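Local coordinates for probable transcriptional regulator (Pseudomonas aeruginosa, PDB 2ESN), which is probably a LysR-type transcriptional regulator that binds DNA through a helix-turn-helix domain and senses a small-molecule effector with a periplasmic-binding-protein-like domain, at residues C[198-208]-C[226-236]; C[94-105]-C[292-300]. All coordinates share one frame; numbering follows the deposited sequence.

Contact 1: C[198-208]-C[226-236]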
loop_
_atom_site.group_PDB
_atom_site.type_symbol
_atom_site.label_atom_id
_atom_site.label_comp_id
_atom_site.label_asym_id
_atom_site.label_seq_id
_atom_site.Cartn_x
_atom_site.Cartn_y
_atom_site.Cartn_z
ATOM N N TYR C 198 29.956 30.151 -14.877
ATOM C CA TYR C 198 29.045 29.269 -14.195
ATOM C C TYR C 198 28.841 27.989 -14.970
ATOM O O TYR C 198 28.857 26.941 -14.367
ATOM C CB TYR C 198 27.697 29.957 -14.030
ATOM C CG TYR C 198 26.566 29.156 -13.375
ATOM C CD1 TYR C 198 26.370 29.216 -11.994
ATOM C CD2 TYR C 198 25.634 28.418 -14.152
ATOM C CE1 TYR C 198 25.297 28.513 -11.362
ATOM C CE2 TYR C 198 24.524 27.734 -13.531
ATOM C CZ TYR C 198 24.357 27.814 -12.136
ATOM O OH TYR C 198 23.314 27.191 -11.486
ATOM N N LEU C 199 28.660 28.060 -16.294
ATOM C CA LEU C 199 28.378 26.816 -17.038
ATOM C C LEU C 199 29.599 25.980 -17.320
ATOM O O LEU C 199 29.461 24.825 -17.725
ATOM C CB LEU C 199 27.578 27.042 -18.329
ATOM C CG LEU C 199 26.234 27.714 -18.101
ATOM C CD1 LEU C 199 25.689 28.139 -19.434
ATOM C CD2 LEU C 199 25.247 26.762 -17.354
ATOM N N ALA C 200 30.789 26.553 -17.074
ATOM C CA ALA C 200 32.054 25.813 -17.177
ATOM C C ALA C 200 32.437 25.011 -15.918
ATOM O O ALA C 200 33.449 24.285 -15.914
ATOM C CB ALA C 200 33.186 26.789 -17.546
ATOM N N GLU C 201 31.635 25.100 -14.855
ATOM C CA GLU C 201 31.889 24.256 -13.671
ATOM C C GLU C 201 30.984 23.026 -13.609
ATOM O O GLU C 201 30.020 22.940 -14.331
ATOM C CB GLU C 201 31.701 25.064 -12.384
ATOM C CG GLU C 201 32.662 26.255 -12.189
ATOM C CD GLU C 201 34.148 25.825 -12.170
ATOM O OE1 GLU C 201 34.504 24.722 -11.647
ATOM O OE2 GLU C 201 34.953 26.618 -12.734
ATOM N N ARG C 202 31.321 22.065 -12.759
ATOM C CA ARG C 202 30.363 21.046 -12.365
ATOM C C ARG C 202 29.542 21.557 -11.163
ATOM O O ARG C 202 29.954 22.495 -10.431
ATOM C CB ARG C 202 31.080 19.713 -12.096
ATOM C CG ARG C 202 31.806 19.118 -13.346
ATOM C CD ARG C 202 32.663 17.943 -12.983
ATOM N NE ARG C 202 31.841 16.743 -12.870
ATOM C CZ ARG C 202 32.061 15.723 -12.020
ATOM N NH1 ARG C 202 33.087 15.740 -11.148
ATOM N NH2 ARG C 202 31.221 14.658 -12.023
ATOM N N HIS C 203 28.381 20.944 -10.967
ATOM C CA HIS C 203 27.370 21.516 -10.124
ATOM C C HIS C 203 26.833 20.504 -9.133
ATOM O O HIS C 203 26.714 19.302 -9.454
ATOM C CB HIS C 203 26.235 22.095 -10.949
ATOM C CG HIS C 203 26.610 23.314 -11.707
ATOM N ND1 HIS C 203 26.346 24.581 -11.252
ATOM C CD2 HIS C 203 27.245 23.465 -12.896
ATOM C CE1 HIS C 203 26.806 25.462 -12.125
ATOM N NE2 HIS C 203 27.341 24.806 -13.133
ATOM N N ALA C 204 26.538 20.986 -7.905
ATOM C CA ALA C 204 25.850 20.156 -6.918
ATOM C C ALA C 204 24.392 20.568 -7.009
ATOM O O ALA C 204 24.097 21.732 -7.139
ATOM C CB ALA C 204 26.373 20.401 -5.516
ATOM N N VAL C 205 23.460 19.624 -6.934
ATOM C CA VAL C 205 22.053 19.989 -7.159
ATOM C C VAL C 205 21.189 19.344 -6.092
ATOM O O VAL C 205 21.402 18.191 -5.716
ATOM C CB VAL C 205 21.600 19.518 -8.591
ATOM C CG1 VAL C 205 20.134 19.694 -8.777
ATOM C CG2 VAL C 205 22.369 20.336 -9.660
ATOM N N VAL C 206 20.277 20.121 -5.537
ATOM C CA VAL C 206 19.440 19.668 -4.451
ATOM C C VAL C 206 18.075 19.198 -5.014
ATOM O O VAL C 206 17.373 19.956 -5.630
ATOM C CB VAL C 206 19.265 20.791 -3.415
ATOM C CG1 VAL C 206 18.276 20.358 -2.300
ATOM C CG2 VAL C 206 20.606 21.155 -2.772
ATOM N N THR C 207 17.734 17.940 -4.788
ATOM C CA THR C 207 16.526 17.312 -5.304
ATOM C C THR C 207 15.811 16.680 -4.095
ATOM O O THR C 207 16.022 15.516 -3.818
ATOM C CB THR C 207 16.894 16.210 -6.303
ATOM O OG1 THR C 207 17.907 15.388 -5.742
ATOM C CG2 THR C 207 17.483 16.796 -7.522
ATOM N N PRO C 208 15.013 17.456 -3.367
ATOM C CA PRO C 208 14.493 17.061 -2.058
ATOM C C PRO C 208 13.493 15.918 -2.157
ATOM O O PRO C 208 13.332 15.173 -1.210
ATOM C CB PRO C 208 13.759 18.300 -1.559
ATOM C CG PRO C 208 14.196 19.425 -2.446
ATOM C CD PRO C 208 14.510 18.789 -3.770
ATOM N N ARG C 226 22.072 24.373 -20.079
ATOM C CA ARG C 226 22.181 23.157 -19.297
ATOM C C ARG C 226 23.482 23.199 -18.506
ATOM O O ARG C 226 24.508 23.691 -19.009
ATOM C CB ARG C 226 22.125 21.918 -20.205
ATOM C CG ARG C 226 23.219 21.887 -21.273
ATOM C CD ARG C 226 23.671 20.465 -21.595
ATOM N NE ARG C 226 24.138 19.803 -20.380
ATOM C CZ ARG C 226 24.202 18.480 -20.196
ATOM N NH1 ARG C 226 23.825 17.631 -21.174
ATOM N NH2 ARG C 226 24.650 18.015 -19.013
ATOM N N ARG C 227 23.442 22.718 -17.260
ATOM C CA ARG C 227 24.666 22.655 -16.469
ATOM C C ARG C 227 25.114 21.194 -16.329
ATOM O O ARG C 227 24.268 20.289 -16.470
ATOM C CB ARG C 227 24.486 23.431 -15.143
ATOM C CG ARG C 227 23.383 22.932 -14.288
ATOM C CD ARG C 227 23.075 23.836 -13.096
ATOM N NE ARG C 227 21.930 23.224 -12.420
ATOM C CZ ARG C 227 21.507 23.500 -11.198
ATOM N NH1 ARG C 227 22.142 24.411 -10.424
ATOM N NH2 ARG C 227 20.413 22.890 -10.757
ATOM N N GLU C 228 26.418 20.965 -16.125
ATOM C CA GLU C 228 26.984 19.627 -15.899
ATOM C C GLU C 228 26.862 19.298 -14.439
ATOM O O GLU C 228 27.430 19.998 -13.623
ATOM C CB GLU C 228 28.493 19.487 -16.304
ATOM C CG GLU C 228 28.806 19.765 -17.758
ATOM C CD GLU C 228 28.049 18.818 -18.741
ATOM O OE1 GLU C 228 27.288 19.305 -19.659
ATOM O OE2 GLU C 228 28.206 17.577 -18.557
ATOM N N VAL C 229 26.186 18.201 -14.104
ATOM C CA VAL C 229 25.892 17.880 -12.717
ATOM C C VAL C 229 26.798 16.814 -12.214
ATOM O O VAL C 229 26.849 15.736 -12.814
ATOM C CB VAL C 229 24.385 17.437 -12.575
ATOM C CG1 VAL C 229 24.123 16.869 -11.191
ATOM C CG2 VAL C 229 23.435 18.630 -12.944
ATOM N N ALA C 230 27.503 17.062 -11.104
ATOM C CA ALA C 230 28.316 16.031 -10.470
ATOM C C ALA C 230 27.577 15.244 -9.379
ATOM O O ALA C 230 27.788 14.052 -9.233
ATOM C CB ALA C 230 29.561 16.665 -9.883
ATOM N N VAL C 231 26.749 15.911 -8.567
ATOM C CA VAL C 231 26.050 15.278 -7.443
ATOM C C VAL C 231 24.631 15.826 -7.335
ATOM O O VAL C 231 24.450 17.042 -7.411
ATOM C CB VAL C 231 26.804 15.574 -6.065
ATOM C CG1 VAL C 231 26.147 14.823 -4.885
ATOM C CG2 VAL C 231 28.297 15.210 -6.144
ATOM N N GLN C 232 23.648 14.939 -7.102
ATOM C CA GLN C 232 22.315 15.329 -6.676
ATOM C C GLN C 232 22.143 14.795 -5.274
ATOM O O GLN C 232 22.588 13.678 -4.976
ATOM C CB GLN C 232 21.235 14.712 -7.576
ATOM C CG GLN C 232 21.178 15.369 -8.953
ATOM C CD GLN C 232 20.304 14.587 -9.992
ATOM O OE1 GLN C 232 19.707 15.199 -10.898
ATOM N NE2 GLN C 232 20.311 13.274 -9.903
ATOM N N LEU C 233 21.497 15.567 -4.403
ATOM C CA LEU C 233 21.232 15.083 -3.015
ATOM C C LEU C 233 20.050 15.866 -2.533
ATOM O O LEU C 233 19.728 16.901 -3.100
ATOM C CB LEU C 233 22.439 15.270 -2.056
ATOM C CG LEU C 233 22.983 16.675 -1.713
ATOM C CD1 LEU C 233 24.033 16.599 -0.553
ATOM C CD2 LEU C 233 23.600 17.378 -2.954
ATOM N N PRO C 234 19.330 15.321 -1.563
ATOM C CA PRO C 234 18.079 15.924 -1.132
ATOM C C PRO C 234 18.268 17.031 -0.081
ATOM O O PRO C 234 17.301 17.750 0.234
ATOM C CB PRO C 234 17.323 14.708 -0.517
ATOM C CG PRO C 234 18.257 13.537 -0.578
ATOM C CD PRO C 234 19.597 14.020 -0.902
ATOM N N THR C 235 19.482 17.166 0.468
ATOM C CA THR C 235 19.793 18.065 1.603
ATOM C C THR C 235 20.584 19.296 1.109
ATOM O O THR C 235 21.738 19.122 0.692
ATOM C CB THR C 235 20.948 17.475 2.469
ATOM O OG1 THR C 235 21.091 16.058 2.366
ATOM C CG2 THR C 235 21.048 17.998 3.811
ATOM N N VAL C 236 20.041 20.508 1.284
ATOM C CA VAL C 236 20.739 21.789 1.097
ATOM C C VAL C 236 21.912 21.956 2.066
ATOM O O VAL C 236 23.009 22.388 1.672
ATOM C CB VAL C 236 19.782 22.988 1.279
ATOM C CG1 VAL C 236 20.427 24.305 0.788
ATOM C CG2 VAL C 236 18.640 22.799 0.449
HETATM O O HOH W 1 27.912 23.437 -15.996
HETATM O O HOH W 2 29.521 15.573 -14.011
HETATM O O HOH W 3 22.440 23.839 -7.593
#
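V205 is gripped at both its N and its O by strand 231-233: its N donates to V231 O at 2.8 Å, and its O receives L233 N. T207 N continues the ladder to L233 O at 2.8 Å, while A230 N reaches H203 O at 2.9 Å. These parallel strands, 15° apart in direction, form a beta-alpha-beta unit with crossover helix 215-221 in the LysR effector-binding domain. The register slips by one residue between H203 and A204, a beta bulge with A230, at the chain's corner, as the extra residue.

Before the corner, R227 reaches across to the other segment. Its CB lies over one face of the H203 imidazole, 3.9 Å from the ring centroid. With CG wedged between N and the carbonyl carbon (chi1 59°) and the chain extended to NE, the side chain crosses the imidazole at about a right angle and carries the guanidinium on to V205. There V205 CG2 covers one guanidinium face, 3.4 Å from NH2; NH1 makes a weak bond to Y198 OH, which also hydrogen-bonds T251, and NE forms a salt bridge with D217. H203 NE2 donates to Y198 O, tying the strand to the end of helix 195-199. Across the sheet, A230 CB sits over the guanidinium of R202, 3.4 Å from CZ, and R202 NH2 bonds V130 O of the second subunit. Water 3 joins A204 O to R227 NH1.

Backbone bonds thus fix the strands, while buried R227 has its charge probably balanced by D217 on the crossover helix and its hydrocarbon part packed on H203.

Contact 2: C[94-105]-C[292-300]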
loop_
_atom_site.group_PDB
_atom_site.type_symbol
_atom_site.label_atom_id
_atom_site.label_comp_id
_atom_site.label_asym_id
_atom_site.label_seq_id
_atom_site.Cartn_x
_atom_site.Cartn_y
_atom_site.Cartn_z
ATOM N N PHE C 94 -9.030 23.694 22.063
ATOM C CA PHE C 94 -7.583 23.965 21.947
ATOM C C PHE C 94 -7.050 25.115 22.820
ATOM O O PHE C 94 -7.374 26.255 22.575
ATOM C CB PHE C 94 -7.175 24.164 20.479
ATOM C CG PHE C 94 -5.699 24.286 20.281
ATOM C CD1 PHE C 94 -4.859 23.207 20.529
ATOM C CD2 PHE C 94 -5.138 25.499 19.890
ATOM C CE1 PHE C 94 -3.486 23.343 20.367
ATOM C CE2 PHE C 94 -3.790 25.622 19.735
ATOM C CZ PHE C 94 -2.950 24.565 19.966
ATOM N N VAL C 95 -6.222 24.828 23.826
ATOM C CA VAL C 95 -5.552 25.941 24.542
ATOM C C VAL C 95 -4.024 25.915 24.469
ATOM O O VAL C 95 -3.373 25.036 25.069
ATOM C CB VAL C 95 -6.091 26.176 25.988
ATOM C CG1 VAL C 95 -7.637 26.012 25.996
ATOM C CG2 VAL C 95 -5.435 25.247 27.008
ATOM N N PRO C 96 -3.445 26.880 23.720
ATOM C CA PRO C 96 -1.986 26.838 23.449
ATOM C C PRO C 96 -1.122 26.568 24.696
ATOM O O PRO C 96 -0.252 25.634 24.708
ATOM C CB PRO C 96 -1.700 28.206 22.844
ATOM C CG PRO C 96 -3.004 28.756 22.334
ATOM C CD PRO C 96 -4.126 28.010 23.032
ATOM N N GLY C 97 -1.392 27.355 25.749
ATOM C CA GLY C 97 -0.590 27.355 26.920
ATOM C C GLY C 97 -0.582 26.060 27.615
ATOM O O GLY C 97 0.334 25.781 28.385
ATOM N N GLN C 98 -1.599 25.234 27.360
ATOM C CA GLN C 98 -1.726 23.962 28.101
ATOM C C GLN C 98 -1.723 22.691 27.198
ATOM O O GLN C 98 -1.389 21.603 27.673
ATOM C CB GLN C 98 -3.017 23.991 28.954
ATOM C CG GLN C 98 -3.229 25.293 29.769
ATOM C CD GLN C 98 -2.196 25.476 30.922
ATOM O OE1 GLN C 98 -1.644 24.496 31.451
ATOM N NE2 GLN C 98 -1.962 26.762 31.331
ATOM N N SER C 99 -2.020 22.875 25.913
ATOM C CA SER C 99 -2.058 21.792 24.904
ATOM C C SER C 99 -0.843 20.932 24.884
ATOM O O SER C 99 0.291 21.393 25.138
ATOM C CB SER C 99 -2.266 22.338 23.484
ATOM O OG SER C 99 -2.265 21.300 22.515
ATOM N N GLN C 100 -1.095 19.664 24.564
ATOM C CA GLN C 100 -0.052 18.626 24.557
ATOM C C GLN C 100 0.015 17.965 23.184
ATOM O O GLN C 100 0.640 16.918 23.022
ATOM C CB GLN C 100 -0.319 17.535 25.587
ATOM C CG GLN C 100 -0.425 18.000 27.037
ATOM C CD GLN C 100 0.886 18.562 27.567
ATOM O OE1 GLN C 100 1.889 17.826 27.564
ATOM N NE2 GLN C 100 0.902 19.740 27.999
ATOM N N ARG C 101 -0.653 18.573 22.211
ATOM C CA ARG C 101 -0.671 17.973 20.898
ATOM C C ARG C 101 0.644 18.033 20.115
ATOM O O ARG C 101 1.571 18.822 20.440
ATOM C CB ARG C 101 -1.849 18.421 20.070
ATOM C CG ARG C 101 -1.858 19.776 19.620
ATOM C CD ARG C 101 -3.080 19.902 18.762
ATOM N NE ARG C 101 -2.776 19.393 17.428
ATOM C CZ ARG C 101 -3.654 18.844 16.606
ATOM N NH1 ARG C 101 -4.921 18.689 17.000
ATOM N NH2 ARG C 101 -3.233 18.420 15.418
ATOM N N THR C 102 0.724 17.133 19.142
ATOM C CA THR C 102 1.850 16.987 18.233
ATOM C C THR C 102 1.291 17.435 16.902
ATOM O O THR C 102 0.257 16.943 16.467
ATOM C CB THR C 102 2.331 15.538 18.205
ATOM O OG1 THR C 102 2.714 15.166 19.525
ATOM C CG2 THR C 102 3.557 15.293 17.288
ATOM N N PHE C 103 1.915 18.470 16.325
ATOM C CA PHE C 103 1.733 18.873 14.950
ATOM C C PHE C 103 2.698 18.123 14.030
ATOM O O PHE C 103 3.900 18.006 14.340
ATOM C CB PHE C 103 1.874 20.392 14.810
ATOM C CG PHE C 103 0.798 21.143 15.519
ATOM C CD1 PHE C 103 0.889 21.394 16.896
ATOM C CD2 PHE C 103 -0.317 21.564 14.826
ATOM C CE1 PHE C 103 -0.117 22.035 17.593
ATOM C CE2 PHE C 103 -1.324 22.225 15.466
ATOM C CZ PHE C 103 -1.224 22.512 16.854
ATOM N N VAL C 104 2.160 17.590 12.930
ATOM C CA VAL C 104 2.953 16.752 11.994
ATOM C C VAL C 104 3.100 17.535 10.702
ATOM O O VAL C 104 2.109 17.971 10.132
ATOM C CB VAL C 104 2.334 15.352 11.715
ATOM C CG1 VAL C 104 3.220 14.507 10.697
ATOM C CG2 VAL C 104 2.111 14.578 13.022
ATOM N N PHE C 105 4.350 17.811 10.323
ATOM C CA PHE C 105 4.621 18.569 9.118
ATOM C C PHE C 105 5.420 17.681 8.168
ATOM O O PHE C 105 6.241 16.897 8.611
ATOM C CB PHE C 105 5.503 19.825 9.400
ATOM C CG PHE C 105 4.815 20.952 10.123
ATOM C CD1 PHE C 105 4.556 22.128 9.464
ATOM C CD2 PHE C 105 4.533 20.869 11.482
ATOM C CE1 PHE C 105 3.955 23.234 10.133
ATOM C CE2 PHE C 105 3.980 21.994 12.191
ATOM C CZ PHE C 105 3.670 23.156 11.482
ATOM N N ASP C 292 -9.237 24.593 14.650
ATOM C CA ASP C 292 -8.946 25.194 15.968
ATOM C C ASP C 292 -7.417 25.158 16.286
ATOM O O ASP C 292 -6.782 26.197 16.371
ATOM C CB ASP C 292 -9.758 24.518 17.099
ATOM C CG ASP C 292 -10.871 25.430 17.703
ATOM O OD1 ASP C 292 -11.211 25.217 18.908
ATOM O OD2 ASP C 292 -11.410 26.337 16.996
ATOM N N ALA C 293 -6.862 23.959 16.465
ATOM C CA ALA C 293 -5.419 23.768 16.496
ATOM C C ALA C 293 -4.738 24.250 15.200
ATOM O O ALA C 293 -3.763 25.011 15.235
ATOM C CB ALA C 293 -5.115 22.344 16.764
ATOM N N HIS C 294 -5.292 23.856 14.052
ATOM C CA HIS C 294 -4.799 24.264 12.772
ATOM C C HIS C 294 -4.890 25.757 12.563
ATOM O O HIS C 294 -3.965 26.352 12.029
ATOM C CB HIS C 294 -5.557 23.556 11.657
ATOM C CG HIS C 294 -5.039 22.186 11.387
ATOM N ND1 HIS C 294 -4.816 21.713 10.108
ATOM C CD2 HIS C 294 -4.660 21.194 12.237
ATOM C CE1 HIS C 294 -4.355 20.473 10.182
ATOM N NE2 HIS C 294 -4.224 20.142 11.460
ATOM N N ALA C 295 -6.002 26.359 12.970
ATOM C CA ALA C 295 -6.160 27.817 12.868
ATOM C C ALA C 295 -5.087 28.544 13.717
ATOM O O ALA C 295 -4.530 29.517 13.295
ATOM C CB ALA C 295 -7.620 28.251 13.317
ATOM N N TRP C 296 -4.799 28.042 14.915
ATOM C CA TRP C 296 -3.753 28.672 15.750
ATOM C C TRP C 296 -2.363 28.605 15.058
ATOM O O TRP C 296 -1.639 29.638 14.929
ATOM C CB TRP C 296 -3.751 28.005 17.095
ATOM C CG TRP C 296 -2.629 28.416 18.000
ATOM C CD1 TRP C 296 -2.582 29.521 18.786
ATOM C CD2 TRP C 296 -1.408 27.696 18.236
ATOM N NE1 TRP C 296 -1.414 29.535 19.497
ATOM C CE2 TRP C 296 -0.653 28.453 19.149
ATOM C CE3 TRP C 296 -0.859 26.506 17.715
ATOM C CZ2 TRP C 296 0.599 28.049 19.613
ATOM C CZ3 TRP C 296 0.426 26.091 18.185
ATOM C CH2 TRP C 296 1.130 26.879 19.122
ATOM N N MET C 297 -2.012 27.399 14.584
ATOM C CA MET C 297 -0.703 27.190 13.999
ATOM C C MET C 297 -0.580 28.038 12.757
ATOM O O MET C 297 0.483 28.645 12.489
ATOM C CB MET C 297 -0.416 25.718 13.732
ATOM C CG MET C 297 1.018 25.496 13.122
ATOM S SD MET C 297 2.395 26.000 14.161
ATOM C CE MET C 297 2.391 24.712 15.212
ATOM N N ILE C 298 -1.665 28.129 11.981
ATOM C CA ILE C 298 -1.657 29.028 10.834
ATOM C C ILE C 298 -1.353 30.476 11.270
ATOM O O ILE C 298 -0.503 31.138 10.696
ATOM C CB ILE C 298 -2.962 28.983 10.054
ATOM C CG1 ILE C 298 -3.055 27.701 9.225
ATOM C CG2 ILE C 298 -3.015 30.124 9.073
ATOM C CD1 ILE C 298 -4.493 27.383 8.773
ATOM N N GLY C 299 -2.040 30.968 12.301
ATOM C CA GLY C 299 -1.736 32.311 12.819
ATOM C C GLY C 299 -0.335 32.470 13.428
ATOM O O GLY C 299 0.239 33.566 13.391
ATOM N N GLN C 300 0.208 31.387 14.002
ATOM C CA GLN C 300 1.555 31.430 14.560
ATOM C C GLN C 300 2.585 31.852 13.517
ATOM O O GLN C 300 3.359 32.780 13.774
ATOM C CB GLN C 300 1.965 30.113 15.244
ATOM C CG GLN C 300 1.348 29.927 16.593
ATOM C CD GLN C 300 1.604 31.113 17.558
ATOM O OE1 GLN C 300 2.726 31.310 18.021
ATOM N NE2 GLN C 300 0.547 31.889 17.869
#
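F94 and A293 bring the two backbones within 5.9 Å at their CA atoms; strand 102-105 and helix 293-300 cross at 66°, their axes 10.9 Å apart at closest approach. This is helix-on-sheet packing in the periplasmic-binding-protein-like fold of LysR regulators: the C-terminal helix lies against the domain's first strand and the loop leading into it. No hydrogen bond crosses; aromatic rings pack on aliphatic and methionine groups.

The F94 ring takes A293 CA over the centre of one face, 3.9 Å from the centroid, and turns its edge to W296, with CE2 3.5 Å from CG. Their planes stand at 58°, an oblique pair. P96 adds its own ring beside the indole, CG 3.3 Å from W296 NE1, and Q300 CG lies over the indole face opposite F94 CE2.

Further along the strand, F103 is sandwiched: M297 CE is over one face and R101 NE over the opposite one. R101 also lays a guanidinium face on A293 CB, while its NH2 forms a salt bridge with D152, which H294 NE2 also hydrogen-bonds. The M297 chain leaves with CG anti to N and then bends at chi2 (62°) and chi3, which folds the methyl back onto F103. Its sulfur makes Met-aromatic contacts with two rings: SD stands above the F103 face at 5.3 Å from the centroid and meets the edge of F105, where CZ lies 4.1 Å from SD.

Both contacts belong to the effector-binding domain and reach the same mixed sheet, yet their centres lie about 38 Å apart and their nearest atoms about 12 Å. Along the chain, contact 1 is nested inside the loop closed by contact 2: the chain passes strand 102-107, builds the 202-206/228-233 crossover, and returns to end in helix 293-303. The two differ in chemistry, a hydrogen-bonded strand pair against a ring-lined helix-strand face. They differ in assembly too: V231 and Q232 of contact 1 continue the sheet into the second subunit, whereas no other protein chain touches contact 2. No effector is identified here; LysR regulators generally bind one in the cleft between the two subdomains.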